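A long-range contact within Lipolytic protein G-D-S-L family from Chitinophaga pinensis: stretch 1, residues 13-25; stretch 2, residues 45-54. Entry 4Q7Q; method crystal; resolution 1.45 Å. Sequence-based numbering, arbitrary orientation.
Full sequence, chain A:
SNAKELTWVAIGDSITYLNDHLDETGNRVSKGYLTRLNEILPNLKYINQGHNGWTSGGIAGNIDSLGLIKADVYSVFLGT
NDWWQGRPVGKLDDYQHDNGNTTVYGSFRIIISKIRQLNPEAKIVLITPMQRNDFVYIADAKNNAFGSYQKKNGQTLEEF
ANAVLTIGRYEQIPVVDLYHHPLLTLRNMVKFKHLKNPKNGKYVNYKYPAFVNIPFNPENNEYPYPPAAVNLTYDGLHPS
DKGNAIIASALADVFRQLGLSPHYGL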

# COMPACT_ATOMS: atom_id res chain seq x y z
N ASP A 13 -1.43 5.69 -1.69
CA ASP A 13 -2.11 6.01 -0.45
C ASP A 13 -1.06 6.35 0.62
O ASP A 13 -0.00 6.89 0.29
CB ASP A 13 -3.03 4.86 -0.01
CG ASP A 13 -2.33 3.51 -0.05
OD1 ASP A 13 -1.12 3.45 0.27
OD2 ASP A 13 -2.98 2.50 -0.41
N SER A 14 -1.30 6.01 1.88
CA SER A 14 -0.36 6.35 2.95
C SER A 14 1.00 5.69 2.76
O SER A 14 2.01 6.26 3.12
CB SER A 14 -0.92 5.99 4.32
OG SER A 14 -1.35 4.64 4.33
N ILE A 15 1.02 4.48 2.22
CA ILE A 15 2.29 3.78 2.04
C ILE A 15 3.25 4.59 1.15
O ILE A 15 4.46 4.57 1.35
CB ILE A 15 2.05 2.35 1.55
CG1 ILE A 15 1.32 1.57 2.65
CG2 ILE A 15 3.34 1.66 1.16
CD1 ILE A 15 0.79 0.22 2.24
N THR A 16 2.68 5.36 0.22
CA THR A 16 3.44 6.25 -0.66
C THR A 16 3.64 7.61 -0.01
O THR A 16 4.75 8.13 0.03
CB THR A 16 2.70 6.41 -2.00
OG1 THR A 16 2.61 5.11 -2.61
CG2 THR A 16 3.43 7.37 -2.93
N TYR A 17 2.55 8.17 0.50
CA TYR A 17 2.57 9.45 1.20
C TYR A 17 3.68 9.56 2.25
O TYR A 17 4.40 10.56 2.32
CB TYR A 17 1.21 9.66 1.87
CG TYR A 17 1.13 10.85 2.81
CD1 TYR A 17 0.81 12.12 2.34
CD2 TYR A 17 1.35 10.68 4.18
CE1 TYR A 17 0.72 13.20 3.21
CE2 TYR A 17 1.27 11.75 5.05
CZ TYR A 17 0.95 13.01 4.56
OH TYR A 17 0.87 14.07 5.43
N LEU A 18 3.82 8.51 3.06
CA LEU A 18 4.70 8.54 4.22
C LEU A 18 6.18 8.64 3.88
O LEU A 18 6.99 8.93 4.75
CB LEU A 18 4.46 7.31 5.10
CG LEU A 18 3.13 7.33 5.86
CD1 LEU A 18 2.79 5.95 6.45
CD2 LEU A 18 3.13 8.43 6.93
N ASN A 19 6.53 8.40 2.61
CA ASN A 19 7.92 8.55 2.17
C ASN A 19 8.50 9.90 2.55
O ASN A 19 9.68 10.03 2.87
CB ASN A 19 8.03 8.35 0.66
CG ASN A 19 9.47 8.39 0.17
OD1 ASN A 19 10.18 7.39 0.21
ND2 ASN A 19 9.90 9.56 -0.29
N ASP A 20 7.64 10.92 2.53
CA ASP A 20 8.09 12.29 2.76
C ASP A 20 7.54 12.90 4.03
O ASP A 20 7.64 14.11 4.25
CB ASP A 20 7.80 13.15 1.53
CG ASP A 20 8.59 12.69 0.33
OD1 ASP A 20 8.13 11.75 -0.35
OD2 ASP A 20 9.70 13.23 0.10
N HIS A 21 6.97 12.06 4.88
CA HIS A 21 6.40 12.49 6.15
C HIS A 21 6.73 11.48 7.22
O HIS A 21 5.83 10.88 7.83
CB HIS A 21 4.89 12.70 6.02
CG HIS A 21 4.53 13.72 4.99
ND1 HIS A 21 4.71 15.07 5.20
CD2 HIS A 21 4.05 13.59 3.73
CE1 HIS A 21 4.33 15.73 4.13
NE2 HIS A 21 3.93 14.86 3.22
N LEU A 22 8.02 11.28 7.45
CA LEU A 22 8.47 10.25 8.37
C LEU A 22 8.08 10.53 9.82
O LEU A 22 7.99 9.61 10.62
CB LEU A 22 9.98 10.02 8.22
CG LEU A 22 10.39 9.63 6.80
CD1 LEU A 22 11.90 9.60 6.66
CD2 LEU A 22 9.78 8.28 6.42
N ASP A 23 7.83 11.79 10.14
CA ASP A 23 7.32 12.14 11.47
C ASP A 23 6.00 11.43 11.76
O ASP A 23 5.71 11.09 12.90
CB ASP A 23 7.14 13.66 11.61
CG ASP A 23 6.22 14.24 10.56
OD1 ASP A 23 6.39 13.93 9.37
OD2 ASP A 23 5.31 15.02 10.93
N GLU A 24 5.21 11.19 10.71
CA GLU A 24 3.91 10.53 10.88
C GLU A 24 4.04 9.02 11.12
O GLU A 24 3.05 8.37 11.47
CB GLU A 24 2.97 10.84 9.71
CG GLU A 24 2.50 12.29 9.73
CD GLU A 24 1.64 12.67 8.54
OE1 GLU A 24 0.57 12.05 8.34
OE2 GLU A 24 2.05 13.58 7.80
N THR A 25 5.24 8.48 10.93
CA THR A 25 5.52 7.10 11.33
C THR A 25 5.99 7.04 12.79
O THR A 25 6.37 5.98 13.27
CB THR A 25 6.59 6.41 10.45
OG1 THR A 25 7.89 6.95 10.74
CG2 THR A 25 6.27 6.59 8.96
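Stretch 2 (45-54) KYINQGHNGW

How does stretch 2 lie on stretch 1? Residues 45-50 form the end of a strand that began earlier in the chain, and a type II turn from His-51 to Trp-54 follows. The strand meets a short helix, which starts at Ser-14, and the 3-10 segment and loop that follow. The order is reversed: Tyr-46 reaches Asn-19 and Asp-20, Asn-48 reaches Thr-16 and Tyr-17, and the turn comes beside Asp-13 and Ser-14. CA atoms approach to 4.1 Å between Tyr-17 and Gly-50, 4.2 Å between Ser-14 and Asn-52, and 4.6 Å between Asp-13 and His-51. Strand alternation decides what is offered: the CA-to-CB bonds of Tyr-46 and Asn-48 point toward stretch 1, those of Ile-47 and Gln-49 away.

Why is the side chain of Asn-48 extended, with chi1 t at -171°? This carries its amide to Asp-20 and to the carbonyls of Thr-16 and Tyr-17, which also accept backbone bonds from Asn-19 N and Asp-20 N. Asn-48 ND2 gives a well-aligned hydrogen bond of 2.8 Å to Asp-20 OD1, and weak ones to Thr-16 O at 3.1 Å and Tyr-17 O at 3.3 Å. The other end of the same amide is used within the strand, Gly-50 N donating to Asn-48 OD1 at 2.8 Å, so the chi2 of -31° is held from both sides. Asp-20, in the m rotamer, splits its carboxylate: Asp-20 OD1 also accepts from Asn-19 ND2 at 2.8 Å, while OD2 takes a short hydrogen bond of 2.6 Å from Tyr-46 OH. With chi1 p at 77°, the Tyr-46 ring brings its hydroxyl to that carboxylate.

What allows the backbones to come so close at Gly-50? A side chain is absent just where it would point toward the helix. An ideal CB would lie 2.2 Å from Tyr-17 N and 2.7 Å from Thr-16 CB, both clashes. Instead, Gly-50 CA packs 3.7 Å from Thr-16 CG2 and 3.7 Å from Asp-13 O.

How is the Tyr-17 ring held? Its t rotamer, chi1 171°, lays the ring alongside the strand end and the turn. Asn-52 CB sits over one face, 3.8 Å from the ring centroid and nearly on its normal, a CH-pi contact; Gly-50 O lies at the edge, 3.5 Å from Tyr-17 CD1. The hydroxyl is fixed within stretch 1, Tyr-17 OH donating to Glu-24 OE2 at 2.7 Å. Waters link this group to Asn-52: one bridges Tyr-17 OH and Asn-52 ND2, another Glu-24 OE1 and Asn-52 ND2.

What joins the turn to the start of the helix? Asp-13, chi1 p at 49°, turns its carboxylate back to cap the helix, Asp-13 OD1 accepting from Ile-15 N at 3.1 Å. Its CA-to-CB bond points away overall, yet Asp-13 CB touches Trp-54 O at 3.5 Å, and a water bridges Asp-13 OD2 to that carbonyl. Asp-13 CA makes a CA-H...O contact of 3.2 Å with His-51 O.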

# COMPACT_ATOMS: atom_id res chain seq x y z
N LYS A 45 13.46 10.51 -10.77
CA LYS A 45 13.15 11.64 -9.92
C LYS A 45 11.69 11.58 -9.50
O LYS A 45 10.80 11.87 -10.30
CB LYS A 45 13.42 12.94 -10.67
CG LYS A 45 14.83 13.02 -11.23
CD LYS A 45 15.87 13.07 -10.12
CE LYS A 45 17.27 13.21 -10.70
NZ LYS A 45 18.27 13.44 -9.64
N TYR A 46 11.45 11.22 -8.24
CA TYR A 46 10.08 10.98 -7.80
C TYR A 46 9.26 12.22 -7.52
O TYR A 46 9.78 13.26 -7.09
CB TYR A 46 10.02 10.01 -6.61
CG TYR A 46 10.38 10.58 -5.25
CD1 TYR A 46 9.48 11.37 -4.53
CD2 TYR A 46 11.59 10.26 -4.65
CE1 TYR A 46 9.81 11.88 -3.28
CE2 TYR A 46 11.92 10.75 -3.39
CZ TYR A 46 11.03 11.57 -2.71
OH TYR A 46 11.36 12.05 -1.46
N ILE A 47 7.97 12.09 -7.79
CA ILE A 47 6.98 13.05 -7.34
C ILE A 47 6.00 12.26 -6.50
O ILE A 47 5.44 11.26 -6.96
CB ILE A 47 6.28 13.70 -8.53
CG1 ILE A 47 7.27 14.61 -9.26
CG2 ILE A 47 5.06 14.49 -8.07
CD1 ILE A 47 6.73 15.19 -10.52
N ASN A 48 5.82 12.69 -5.26
CA ASN A 48 4.97 11.98 -4.32
C ASN A 48 3.50 12.35 -4.49
O ASN A 48 3.05 13.41 -4.04
CB ASN A 48 5.44 12.26 -2.89
CG ASN A 48 4.75 11.39 -1.86
OD1 ASN A 48 3.59 11.00 -2.03
ND2 ASN A 48 5.46 11.08 -0.78
N GLN A 49 2.76 11.48 -5.16
CA GLN A 49 1.31 11.63 -5.29
C GLN A 49 0.60 10.56 -4.46
O GLN A 49 -0.40 9.97 -4.87
CB GLN A 49 0.88 11.63 -6.76
CG GLN A 49 1.09 12.97 -7.44
CD GLN A 49 -0.03 13.95 -7.15
OE1 GLN A 49 -0.97 13.64 -6.41
NE2 GLN A 49 0.04 15.13 -7.76
N GLY A 50 1.15 10.32 -3.27
CA GLY A 50 0.51 9.47 -2.29
C GLY A 50 -0.40 10.33 -1.45
O GLY A 50 -0.00 11.41 -0.97
N HIS A 51 -1.63 9.87 -1.26
CA HIS A 51 -2.62 10.60 -0.48
C HIS A 51 -3.03 9.80 0.73
O HIS A 51 -3.55 8.69 0.60
CB HIS A 51 -3.80 10.98 -1.37
CG HIS A 51 -3.41 11.92 -2.46
ND1 HIS A 51 -3.59 13.28 -2.37
CD2 HIS A 51 -2.78 11.70 -3.64
CE1 HIS A 51 -3.12 13.86 -3.46
NE2 HIS A 51 -2.62 12.92 -4.25
N ASN A 52 -2.77 10.36 1.90
CA ASN A 52 -2.90 9.66 3.16
C ASN A 52 -4.34 9.22 3.40
O ASN A 52 -5.24 10.05 3.47
CB ASN A 52 -2.41 10.56 4.30
CG ASN A 52 -2.20 9.79 5.60
OD1 ASN A 52 -2.26 8.57 5.61
ND2 ASN A 52 -1.92 10.51 6.68
N GLY A 53 -4.55 7.91 3.48
CA GLY A 53 -5.85 7.38 3.79
C GLY A 53 -6.78 7.18 2.61
O GLY A 53 -7.90 6.72 2.80
N TRP A 54 -6.34 7.52 1.41
CA TRP A 54 -7.25 7.49 0.27
C TRP A 54 -7.42 6.10 -0.35
O TRP A 54 -6.51 5.28 -0.36
CB TRP A 54 -6.81 8.45 -0.84
CG TRP A 54 -6.99 9.91 -0.56
CD1 TRP A 54 -6.93 10.54 0.66
CD2 TRP A 54 -7.23 10.93 -1.53
NE1 TRP A 54 -7.13 11.90 0.49
CE2 TRP A 54 -7.32 12.16 -0.84
CE3 TRP A 54 -7.40 10.92 -2.91
CZ2 TRP A 54 -7.55 13.36 -1.49
CZ3 TRP A 54 -7.64 12.12 -3.56
CH2 TRP A 54 -7.72 13.32 -2.85
O HOH W 1 -5.58 2.41 -1.06
O HOH W 2 -3.76 5.00 3.60
O HOH W 3 -1.82 13.59 6.54
O HOH W 4 -0.76 9.87 9.33